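Long-range contact in giding protein-mglB (Thermus thermophilus, PDB 1J3W), which probably acts as a Roadblock/LC7-family adaptor and guanine-nucleotide exchange factor, perhaps in gliding motility: residues T27-R37 with H102-A113. Sequence-based numbering, arbitrary orientation.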
loop_
_atom_site.group_PDB
_atom_site.type_symbol
_atom_site.label_atom_id
_atom_site.label_comp_id
_atom_site.label_asym_id
_atom_site.label_seq_id
_atom_site.Cartn_x
_atom_site.Cartn_y
_atom_site.Cartn_z
ATOM N N THR B 27 -25.680 15.630 0.153
ATOM C CA THR B 27 -24.933 15.031 1.257
ATOM C C THR B 27 -24.428 15.973 2.331
ATOM O O THR B 27 -24.277 15.571 3.484
ATOM C CB THR B 27 -23.684 14.278 0.745
ATOM O OG1 THR B 27 -22.793 15.210 0.110
ATOM C CG2 THR B 27 -24.073 13.185 -0.233
ATOM N N GLY B 28 -24.158 17.214 1.950
ATOM C CA GLY B 28 -23.602 18.158 2.898
ATOM C C GLY B 28 -22.084 18.027 2.924
ATOM O O GLY B 28 -21.424 18.627 3.773
ATOM N N ALA B 29 -21.525 17.243 2.003
ATOM C CA ALA B 29 -20.075 17.063 1.936
ATOM C C ALA B 29 -19.362 18.338 1.493
ATOM O O ALA B 29 -19.970 19.233 0.901
ATOM C CB ALA B 29 -19.724 15.922 0.983
ATOM N N ARG B 30 -18.063 18.403 1.773
ATOM C CA ARG B 30 -17.253 19.557 1.412
ATOM C C ARG B 30 -16.747 19.514 -0.018
ATOM O O ARG B 30 -16.869 20.487 -0.761
ATOM C CB ARG B 30 -16.022 19.667 2.318
ATOM C CG ARG B 30 -16.280 20.020 3.763
ATOM C CD ARG B 30 -14.948 20.334 4.442
ATOM N NE ARG B 30 -15.113 20.754 5.830
ATOM C CZ ARG B 30 -14.141 21.278 6.567
ATOM N NH1 ARG B 30 -12.933 21.454 6.047
ATOM N NH2 ARG B 30 -14.372 21.608 7.831
ATOM N N TYR B 31 -16.157 18.383 -0.396
ATOM C CA TYR B 31 -15.566 18.259 -1.721
ATOM C C TYR B 31 -15.942 16.952 -2.387
ATOM O O TYR B 31 -16.065 15.917 -1.724
ATOM C CB TYR B 31 -14.033 18.354 -1.610
ATOM C CG TYR B 31 -13.550 19.419 -0.642
ATOM C CD1 TYR B 31 -13.874 20.762 -0.833
ATOM C CD2 TYR B 31 -12.814 19.076 0.495
ATOM C CE1 TYR B 31 -13.491 21.735 0.087
ATOM C CE2 TYR B 31 -12.424 20.045 1.424
ATOM C CZ TYR B 31 -12.771 21.369 1.212
ATOM O OH TYR B 31 -12.417 22.325 2.139
ATOM N N ALA B 32 -16.119 17.007 -3.700
ATOM C CA ALA B 32 -16.477 15.827 -4.480
ATOM C C ALA B 32 -15.573 15.751 -5.696
ATOM O O ALA B 32 -15.377 16.743 -6.398
ATOM C CB ALA B 32 -17.930 15.909 -4.913
ATOM N N LEU B 33 -15.012 14.575 -5.951
ATOM C CA LEU B 33 -14.128 14.414 -7.096
ATOM C C LEU B 33 -14.323 13.089 -7.791
ATOM O O LEU B 33 -14.731 12.104 -7.173
ATOM C CB LEU B 33 -12.655 14.456 -6.677
ATOM C CG LEU B 33 -12.040 15.500 -5.759
ATOM C CD1 LEU B 33 -12.373 15.172 -4.308
ATOM C CD2 LEU B 33 -10.525 15.479 -5.957
ATOM N N LEU B 34 -14.033 13.078 -9.087
ATOM C CA LEU B 34 -13.988 11.867 -9.819
ATOM C C LEU B 34 -12.586 11.765 -10.301
ATOM O O LEU B 34 -12.052 12.670 -10.925
ATOM C CB LEU B 34 -14.936 11.989 -11.011
ATOM C CG LEU B 34 -14.896 10.751 -11.906
ATOM C CD1 LEU B 34 -15.549 9.536 -11.245
ATOM C CD2 LEU B 34 -15.615 10.954 -13.238
ATOM N N ILE B 35 -11.921 10.680 -9.928
ATOM C CA ILE B 35 -10.516 10.500 -10.271
ATOM C C ILE B 35 -10.332 9.159 -10.958
ATOM O O ILE B 35 -11.176 8.277 -10.836
ATOM C CB ILE B 35 -9.622 10.541 -9.005
ATOM C CG1 ILE B 35 -9.848 9.292 -8.143
ATOM C CG2 ILE B 35 -9.958 11.785 -8.179
ATOM C CD1 ILE B 35 -8.936 9.214 -6.933
ATOM N N ASP B 36 -9.247 9.000 -11.707
ATOM C CA ASP B 36 -9.038 7.709 -12.340
ATOM C C ASP B 36 -8.208 6.883 -11.377
ATOM O O ASP B 36 -7.644 7.414 -10.418
ATOM C CB ASP B 36 -8.372 7.842 -13.725
ATOM C CG ASP B 36 -6.912 8.268 -13.669
ATOM O OD1 ASP B 36 -6.325 8.424 -14.761
ATOM O OD2 ASP B 36 -6.342 8.447 -12.578
ATOM N N ARG B 37 -8.138 5.578 -11.606
ATOM C CA ARG B 37 -7.392 4.733 -10.692
ATOM C C ARG B 37 -5.891 5.022 -10.664
ATOM O O ARG B 37 -5.158 4.452 -9.858
ATOM C CB ARG B 37 -7.675 3.261 -11.004
ATOM C CG ARG B 37 -9.166 2.918 -10.919
ATOM C CD ARG B 37 -9.401 1.414 -10.949
ATOM N NE ARG B 37 -8.793 0.765 -9.795
ATOM C CZ ARG B 37 -9.429 0.473 -8.664
ATOM N NH1 ARG B 37 -10.714 0.763 -8.519
ATOM N NH2 ARG B 37 -8.770 -0.099 -7.667
ATOM N N HIS B 102 -12.654 1.918 -14.148
ATOM C CA HIS B 102 -11.449 2.737 -14.165
ATOM C C HIS B 102 -11.482 4.074 -13.446
ATOM O O HIS B 102 -10.569 4.881 -13.617
ATOM C CB HIS B 102 -11.019 2.977 -15.614
ATOM C CG HIS B 102 -10.925 1.725 -16.428
ATOM N ND1 HIS B 102 -11.993 1.212 -17.132
ATOM C CD2 HIS B 102 -9.898 0.865 -16.623
ATOM C CE1 HIS B 102 -11.628 0.090 -17.726
ATOM N NE2 HIS B 102 -10.362 -0.143 -17.433
ATOM N N ALA B 103 -12.510 4.318 -12.642
ATOM C CA ALA B 103 -12.585 5.588 -11.932
ATOM C C ALA B 103 -13.125 5.417 -10.519
ATOM O O ALA B 103 -13.693 4.381 -10.179
ATOM C CB ALA B 103 -13.447 6.577 -12.710
ATOM N N LEU B 104 -12.941 6.454 -9.710
ATOM C CA LEU B 104 -13.375 6.445 -8.320
ATOM C C LEU B 104 -14.044 7.757 -7.949
ATOM O O LEU B 104 -13.573 8.827 -8.337
ATOM C CB LEU B 104 -12.168 6.265 -7.396
ATOM C CG LEU B 104 -11.314 5.001 -7.540
ATOM C CD1 LEU B 104 -9.999 5.169 -6.795
ATOM C CD2 LEU B 104 -12.084 3.810 -7.011
ATOM N N LEU B 105 -15.138 7.663 -7.203
ATOM C CA LEU B 105 -15.835 8.843 -6.703
ATOM C C LEU B 105 -15.264 9.073 -5.309
ATOM O O LEU B 105 -15.158 8.133 -4.522
ATOM C CB LEU B 105 -17.337 8.596 -6.574
ATOM C CG LEU B 105 -18.051 9.659 -5.722
ATOM C CD1 LEU B 105 -18.045 11.008 -6.440
ATOM C CD2 LEU B 105 -19.463 9.209 -5.431
ATOM N N VAL B 106 -14.893 10.309 -5.011
ATOM C CA VAL B 106 -14.336 10.653 -3.708
ATOM C C VAL B 106 -15.139 11.789 -3.076
ATOM O O VAL B 106 -15.381 12.808 -3.714
ATOM C CB VAL B 106 -12.869 11.129 -3.831
ATOM C CG1 VAL B 106 -12.312 11.471 -2.450
ATOM C CG2 VAL B 106 -12.020 10.049 -4.509
ATOM N N LEU B 107 -15.579 11.596 -1.836
ATOM C CA LEU B 107 -16.301 12.641 -1.117
ATOM C C LEU B 107 -15.572 12.891 0.191
ATOM O O LEU B 107 -15.277 11.954 0.932
ATOM C CB LEU B 107 -17.743 12.229 -0.806
ATOM C CG LEU B 107 -18.683 11.977 -1.986
ATOM C CD1 LEU B 107 -20.058 11.549 -1.476
ATOM C CD2 LEU B 107 -18.811 13.252 -2.817
ATOM N N VAL B 108 -15.258 14.152 0.456
ATOM C CA VAL B 108 -14.602 14.542 1.701
ATOM C C VAL B 108 -15.685 15.270 2.482
ATOM O O VAL B 108 -16.324 16.189 1.958
ATOM C CB VAL B 108 -13.424 15.497 1.452
ATOM C CG1 VAL B 108 -12.878 16.010 2.785
ATOM C CG2 VAL B 108 -12.335 14.777 0.669
ATOM N N PHE B 109 -15.894 14.867 3.730
ATOM C CA PHE B 109 -16.953 15.479 4.518
ATOM C C PHE B 109 -16.563 15.695 5.965
ATOM O O PHE B 109 -15.569 15.146 6.439
ATOM C CB PHE B 109 -18.215 14.601 4.430
ATOM C CG PHE B 109 -18.030 13.191 4.949
ATOM C CD1 PHE B 109 -18.313 12.877 6.276
ATOM C CD2 PHE B 109 -17.574 12.173 4.106
ATOM C CE1 PHE B 109 -18.145 11.571 6.759
ATOM C CE2 PHE B 109 -17.404 10.869 4.577
ATOM C CZ PHE B 109 -17.689 10.566 5.902
ATOM N N ASP B 110 -17.333 16.532 6.650
ATOM C CA ASP B 110 -17.099 16.797 8.062
ATOM C C ASP B 110 -18.364 16.427 8.832
ATOM O O ASP B 110 -19.238 15.733 8.298
ATOM C CB ASP B 110 -16.666 18.262 8.292
ATOM C CG ASP B 110 -17.708 19.279 7.864
ATOM O OD1 ASP B 110 -17.320 20.424 7.546
ATOM O OD2 ASP B 110 -18.904 18.955 7.863
ATOM N N GLU B 111 -18.465 16.860 10.084
ATOM C CA GLU B 111 -19.623 16.515 10.901
ATOM C C GLU B 111 -20.961 17.029 10.387
ATOM O O GLU B 111 -22.010 16.540 10.803
ATOM C CB GLU B 111 -19.425 16.994 12.344
ATOM C CG GLU B 111 -19.071 18.463 12.461
ATOM C CD GLU B 111 -17.588 18.680 12.651
ATOM O OE1 GLU B 111 -17.110 18.498 13.793
ATOM O OE2 GLU B 111 -16.900 19.019 11.663
ATOM N N THR B 112 -20.939 18.001 9.482
ATOM C CA THR B 112 -22.195 18.536 8.971
ATOM C C THR B 112 -22.800 17.715 7.837
ATOM O O THR B 112 -23.866 18.050 7.323
ATOM C CB THR B 112 -22.064 20.019 8.537
ATOM O OG1 THR B 112 -21.158 20.151 7.434
ATOM C CG2 THR B 112 -21.572 20.855 9.707
ATOM N N ALA B 113 -22.129 16.632 7.461
ATOM C CA ALA B 113 -22.633 15.745 6.415
ATOM C C ALA B 113 -23.082 14.447 7.080
ATOM O O ALA B 113 -22.252 13.656 7.539
ATOM C CB ALA B 113 -21.542 15.457 5.396
HETATM O O HOH W 1 -19.136 18.170 5.140
HETATM O O HOH W 2 -12.817 1.757 -10.225
#
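Leu33 and Val106 face each other midway along an antiparallel pair, strand 31-36 against strand 103-109. Paired N-H...O=C bonds join Tyr31 to Val108, Leu33 to Val106 and Ile35 to Leu104. On the face carrying these six residues, packing is close. CD2 of the Tyr31 ring lies 3.8 Å from Val108 CB. Ile35 has CG1 between its backbone N and carbonyl carbon (chi1 70°). Ile35 CG1 thereby sits 3.9 Å from Leu104 CB, and Ile35 CD1 reaches Val106 CG2. Helix 56-69 covers this face through Leu56, Leu59, Ala60 and Val63. On the other face Ala32 CB and Leu107 CD2 lie closer than usual van der Waals contact, at 3.5 Å. Helix 115-135 packs on Leu105 there.

The ends are more polar and nearer solvent: Arg30 and Arg37 are partly exposed, His102 and Thr112 exposed. At one, Arg37 NH1 is linked through a water to Ala103 O. At the other, Arg30 and Tyr31 both face Val108 in a classic beta bulge, and both their N-H groups go to Val108 O. The extended Arg30 chain brings NE to Asp110 OD1 at 2.8 Å in a salt bridge. The guanidinium and carboxylate planes are 89° apart. Asp110 OD2 accepts from Thr112 N, which makes an Asx turn, and from Thr112 OG1 at 2.6 Å. With an alanine here, the Arg30 guanidinium would probably lose its anion, and Thr112 N and OG1 their acceptor.

Strand 103-109 is the middle strand of the five-stranded antiparallel sheet, order 2-1-5-4-3, with strand 31-36 beside it, as in the Roadblock/LC7 fold.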